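Local structure of 2-Cys Peroxiredoxin (Plasmodium vivax SaI-1, 2I81) at residues A[78-81]-A[82-85]; A[186-189]-A[190-194]. The protein probably reduces hydrogen peroxide and related peroxides through cysteine chemistry, acting as a 2-Cys peroxiredoxin of the AhpC/TSA family. All blocks are in the same frame, centred on the assembly; numbering follows the deposited sequence.

Interaction 1. Residues A[78-81]-A[82-85]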
loop_
_atom_site.group_PDB
_atom_site.type_symbol
_atom_site.label_atom_id
_atom_site.label_comp_id
_atom_site.label_asym_id
_atom_site.label_seq_id
_atom_site.Cartn_x
_atom_site.Cartn_y
_atom_site.Cartn_z
ATOM N N ALA A 78 -12.236 2.025 -53.054
ATOM C CA ALA A 78 -12.520 0.595 -52.949
ATOM C C ALA A 78 -13.736 0.308 -52.066
ATOM O O ALA A 78 -13.947 -0.832 -51.642
ATOM C CB ALA A 78 -11.289 -0.147 -52.431
ATOM N N LEU A 79 -14.537 1.343 -51.809
ATOM C CA LEU A 79 -15.692 1.248 -50.910
ATOM C C LEU A 79 -16.660 0.129 -51.295
ATOM O O LEU A 79 -17.184 -0.566 -50.422
ATOM C CB LEU A 79 -16.450 2.578 -50.852
ATOM C CG LEU A 79 -16.918 3.156 -49.508
ATOM C CD1 LEU A 79 -18.225 3.903 -49.710
ATOM C CD2 LEU A 79 -17.084 2.113 -48.399
ATOM N N ASP A 80 -16.896 -0.040 -52.595
ATOM C CA ASP A 80 -17.824 -1.064 -53.078
ATOM C C ASP A 80 -17.315 -2.483 -52.820
ATOM O O ASP A 80 -18.117 -3.402 -52.604
ATOM C CB ASP A 80 -18.147 -0.851 -54.559
ATOM C CG ASP A 80 -19.003 0.384 -54.798
ATOM O OD1 ASP A 80 -19.895 0.673 -53.970
ATOM O OD2 ASP A 80 -18.785 1.066 -55.821
ATOM N N ALA A 81 -15.991 -2.656 -52.844
ATOM C CA ALA A 81 -15.376 -3.930 -52.480
ATOM C C ALA A 81 -15.638 -4.257 -51.008
ATOM O O ALA A 81 -15.757 -5.427 -50.643
ATOM C CB ALA A 81 -13.883 -3.911 -52.772
ATOM N N PHE A 82 -15.736 -3.219 -50.176
ATOM C CA PHE A 82 -16.065 -3.386 -48.757
ATOM C C PHE A 82 -17.551 -3.649 -48.521
ATOM O O PHE A 82 -17.906 -4.408 -47.615
ATOM C CB PHE A 82 -15.631 -2.167 -47.939
ATOM C CG PHE A 82 -14.145 -1.971 -47.875
ATOM C CD1 PHE A 82 -13.555 -0.898 -48.529
ATOM C CD2 PHE A 82 -13.334 -2.845 -47.155
ATOM C CE1 PHE A 82 -12.181 -0.698 -48.477
ATOM C CE2 PHE A 82 -11.960 -2.655 -47.096
ATOM C CZ PHE A 82 -11.383 -1.578 -47.759
ATOM N N HIS A 83 -18.413 -3.014 -49.318
ATOM C CA HIS A 83 -19.859 -3.237 -49.223
ATOM C C HIS A 83 -20.223 -4.672 -49.583
ATOM O O HIS A 83 -21.087 -5.279 -48.944
ATOM C CB HIS A 83 -20.642 -2.269 -50.115
ATOM C CG HIS A 83 -20.637 -0.852 -49.631
ATOM N ND1 HIS A 83 -20.562 -0.518 -48.295
ATOM C CD2 HIS A 83 -20.720 0.317 -50.307
ATOM C CE1 HIS A 83 -20.584 0.797 -48.171
ATOM N NE2 HIS A 83 -20.681 1.327 -49.376
ATOM N N GLU A 84 -19.557 -5.201 -50.610
ATOM C CA GLU A 84 -19.719 -6.592 -51.028
ATOM C C GLU A 84 -19.429 -7.565 -49.893
ATOM O O GLU A 84 -20.100 -8.592 -49.757
ATOM C CB GLU A 84 -18.789 -6.914 -52.196
ATOM C CG GLU A 84 -19.287 -6.451 -53.548
ATOM C CD GLU A 84 -18.765 -7.322 -54.676
ATOM O OE1 GLU A 84 -19.596 -7.940 -55.375
ATOM O OE2 GLU A 84 -17.529 -7.398 -54.860
ATOM N N ARG A 85 -18.426 -7.232 -49.085
ATOM C CA ARG A 85 -17.961 -8.110 -48.019
ATOM C C ARG A 85 -18.667 -7.837 -46.691
ATOM O O ARG A 85 -18.279 -8.378 -45.652
ATOM C CB ARG A 85 -16.438 -8.002 -47.881
ATOM C CG ARG A 85 -15.672 -8.931 -48.820
ATOM C CD ARG A 85 -14.329 -8.347 -49.242
ATOM N NE ARG A 85 -14.408 -7.655 -50.529
ATOM C CZ ARG A 85 -13.930 -8.129 -51.679
ATOM N NH1 ARG A 85 -13.319 -9.308 -51.724
ATOM N NH2 ARG A 85 -14.058 -7.417 -52.790
#
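R85 curls back to the carbonyl of A81, four residues earlier. R85 NE donates to A81 O at 2.6 Å with an N-H...O angle of 172°, a nearly straight bond lying in the guanidinium plane but tilted from the plane of the carbonyl. Bends at chi2 (149°) and chi3 (-96°) return the chain to this oxygen, and NH2 adds a weak second bond to it. The backbone amide of R85 turns instead to F82 O, again weakly.

Backbone bonds make the turn itself, which opens at the N-cap A78. H83 N reaches L79 O at 3.0 Å, and E84 N reaches D80 O at the same length, whereas F82 N divides two weak bonds between A78 O and L79 O.

The side chains otherwise meet without hydrogen bonds. L79 O sits over one face of the H83 imidazole, near its rim, and L79 CD1 approaches H83 NE2 at 3.6 Å. D80 OD1 comes to the edge of that ring, 3.8 Å from H83 CD2. F82 CE1 meets A78 CB at 4.1 Å, and its ring packs on I171, L172 and I175 of helix 168-184.

Because R85 NH1 also forms a salt bridge with D176, the guanidinium ties this helical turn to helix 168-184; its positive charge is probably favourable beside the carbonyl of A81.

Interaction 2. Residues A[186-189]-A[190-194]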
loop_
_atom_site.group_PDB
_atom_site.type_symbol
_atom_site.label_atom_id
_atom_site.label_comp_id
_atom_site.label_asym_id
_atom_site.label_seq_id
_atom_site.Cartn_x
_atom_site.Cartn_y
_atom_site.Cartn_z
ATOM N N ASP A 186 -12.415 -24.272 -42.836
ATOM C CA ASP A 186 -11.099 -24.418 -43.441
ATOM C C ASP A 186 -10.155 -23.335 -42.942
ATOM O O ASP A 186 -10.577 -22.233 -42.587
ATOM C CB ASP A 186 -11.194 -24.338 -44.970
ATOM C CG ASP A 186 -11.340 -25.701 -45.627
ATOM O OD1 ASP A 186 -12.092 -26.551 -45.104
ATOM O OD2 ASP A 186 -10.705 -25.920 -46.682
ATOM N N VAL A 187 -8.872 -23.670 -42.928
ATOM C CA VAL A 187 -7.814 -22.765 -42.515
ATOM C C VAL A 187 -7.094 -22.229 -43.763
ATOM O O VAL A 187 -6.885 -22.970 -44.729
ATOM C CB VAL A 187 -6.871 -23.488 -41.510
ATOM C CG1 VAL A 187 -5.439 -23.581 -42.020
ATOM C CG2 VAL A 187 -6.955 -22.848 -40.129
ATOM N N CYS A 188 -6.740 -20.943 -43.747
ATOM C CA CYS A 188 -6.127 -20.302 -44.915
ATOM C C CYS A 188 -4.598 -20.297 -44.837
ATOM O O CYS A 188 -4.031 -19.762 -43.882
ATOM C CB CYS A 188 -6.663 -18.879 -45.093
ATOM S SG CYS A 188 -8.423 -18.801 -45.500
ATOM N N PRO A 189 -3.927 -20.894 -45.844
ATOM C CA PRO A 189 -2.468 -21.008 -45.806
ATOM C C PRO A 189 -1.772 -19.693 -46.156
ATOM O O PRO A 189 -2.442 -18.678 -46.373
ATOM C CB PRO A 189 -2.179 -22.067 -46.871
ATOM C CG PRO A 189 -3.284 -21.909 -47.852
ATOM C CD PRO A 189 -4.495 -21.489 -47.070
ATOM N N ALA A 190 -0.441 -19.713 -46.202
ATOM C CA ALA A 190 0.331 -18.542 -46.600
ATOM C C ALA A 190 -0.049 -18.114 -48.016
ATOM O O ALA A 190 -0.193 -18.959 -48.905
ATOM C CB ALA A 190 1.816 -18.833 -46.517
ATOM N N ASN A 191 -0.232 -16.807 -48.205
ATOM C CA ASN A 191 -0.494 -16.205 -49.523
ATOM C C ASN A 191 -1.849 -16.533 -50.169
ATOM O O ASN A 191 -1.994 -16.425 -51.390
ATOM C CB ASN A 191 0.625 -16.559 -50.516
ATOM C CG ASN A 191 1.934 -15.870 -50.204
ATOM O OD1 ASN A 191 3.003 -16.465 -50.349
ATOM N ND2 ASN A 191 1.863 -14.610 -49.793
ATOM N N TRP A 192 -2.834 -16.916 -49.361
ATOM C CA TRP A 192 -4.127 -17.377 -49.877
ATOM C C TRP A 192 -4.967 -16.267 -50.523
ATOM O O TRP A 192 -5.197 -15.224 -49.910
ATOM C CB TRP A 192 -4.925 -18.056 -48.757
ATOM C CG TRP A 192 -6.250 -18.612 -49.193
ATOM C CD1 TRP A 192 -6.495 -19.871 -49.658
ATOM C CD2 TRP A 192 -7.512 -17.930 -49.199
ATOM N NE1 TRP A 192 -7.828 -20.017 -49.956
ATOM C CE2 TRP A 192 -8.476 -18.841 -49.684
ATOM C CE3 TRP A 192 -7.922 -16.636 -48.846
ATOM C CZ2 TRP A 192 -9.825 -18.501 -49.827
ATOM C CZ3 TRP A 192 -9.265 -16.299 -48.990
ATOM C CH2 TRP A 192 -10.198 -17.230 -49.473
ATOM N N GLN A 193 -5.415 -16.503 -51.757
ATOM C CA GLN A 193 -6.420 -15.649 -52.403
ATOM C C GLN A 193 -7.705 -16.439 -52.591
ATOM O O GLN A 193 -7.746 -17.646 -52.349
ATOM C CB GLN A 193 -5.974 -15.184 -53.798
ATOM C CG GLN A 193 -4.493 -14.936 -53.999
ATOM C CD GLN A 193 -4.007 -13.667 -53.334
ATOM O OE1 GLN A 193 -4.737 -12.678 -53.229
ATOM N NE2 GLN A 193 -2.758 -13.686 -52.885
ATOM N N LYS A 194 -8.749 -15.747 -53.040
ATOM C CA LYS A 194 -9.876 -16.407 -53.679
ATOM C C LYS A 194 -9.508 -16.592 -55.150
ATOM O O LYS A 194 -9.051 -15.644 -55.794
ATOM C CB LYS A 194 -11.134 -15.545 -53.590
ATOM C CG LYS A 194 -11.638 -15.309 -52.173
ATOM C CD LYS A 194 -12.961 -14.567 -52.221
ATOM C CE LYS A 194 -13.782 -14.834 -50.961
ATOM N NZ LYS A 194 -15.078 -14.104 -50.991
#
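A chi1 of -178° swings the W192 indole back toward C188, whose own chi1 of -66° keeps SG beside its backbone N and facing the ring. The sulfur lies 4.0 Å from the centroid of the six-membered ring of W192, only 16° off the normal, which defines a sulfur-aromatic contact over the face. K194 N lies on the opposite face, toward the rim. P189 CD approaches W192 CD1 obliquely at 3.6 Å, so the pyrrolidine and the thiol both pack on the indole.

The backbone bends between them in a type II beta turn from P189 to W192, with N191 in a left-handed conformation. Its closing bond, W192 N to P189 O, is weak at 3.5 Å. V187, C188 and P189 form the Val-Cys-Pro motif that in typical 2-Cys peroxiredoxins carries the resolving cysteine, a role C188 probably has here.

Helix 168-184 backs the indole through D176 and A177, and H180 meets it ring to ring. R173 NH1 donates to W192 O. On the side of the second subunit, S70 OG of that chain hydrogen-bonds A190 N, and its A74 packs on A190.

The first contact belongs to the AhpC/TSA part of the chain and the second to its C-terminal part, their centres about 20 Å apart and their nearest atoms about 5 Å apart without touching. Both pack against helix 168-184, and D176 of that helix serves both: it pairs with R85 of interaction 1 and touches W192 of interaction 2. Interaction 1 is an amphipathic helical turn, with F82 buried against that helix and strand 87-93 while D80, H83 and E84 are exposed; it is held mainly by backbone hydrogen bonds and the R85 grip on A81 O. Interaction 2 is an irregular, more buried segment in which sulfur, proline and indole packing outweighs one weak turn bond. Within the assembly, it alone touches another chain.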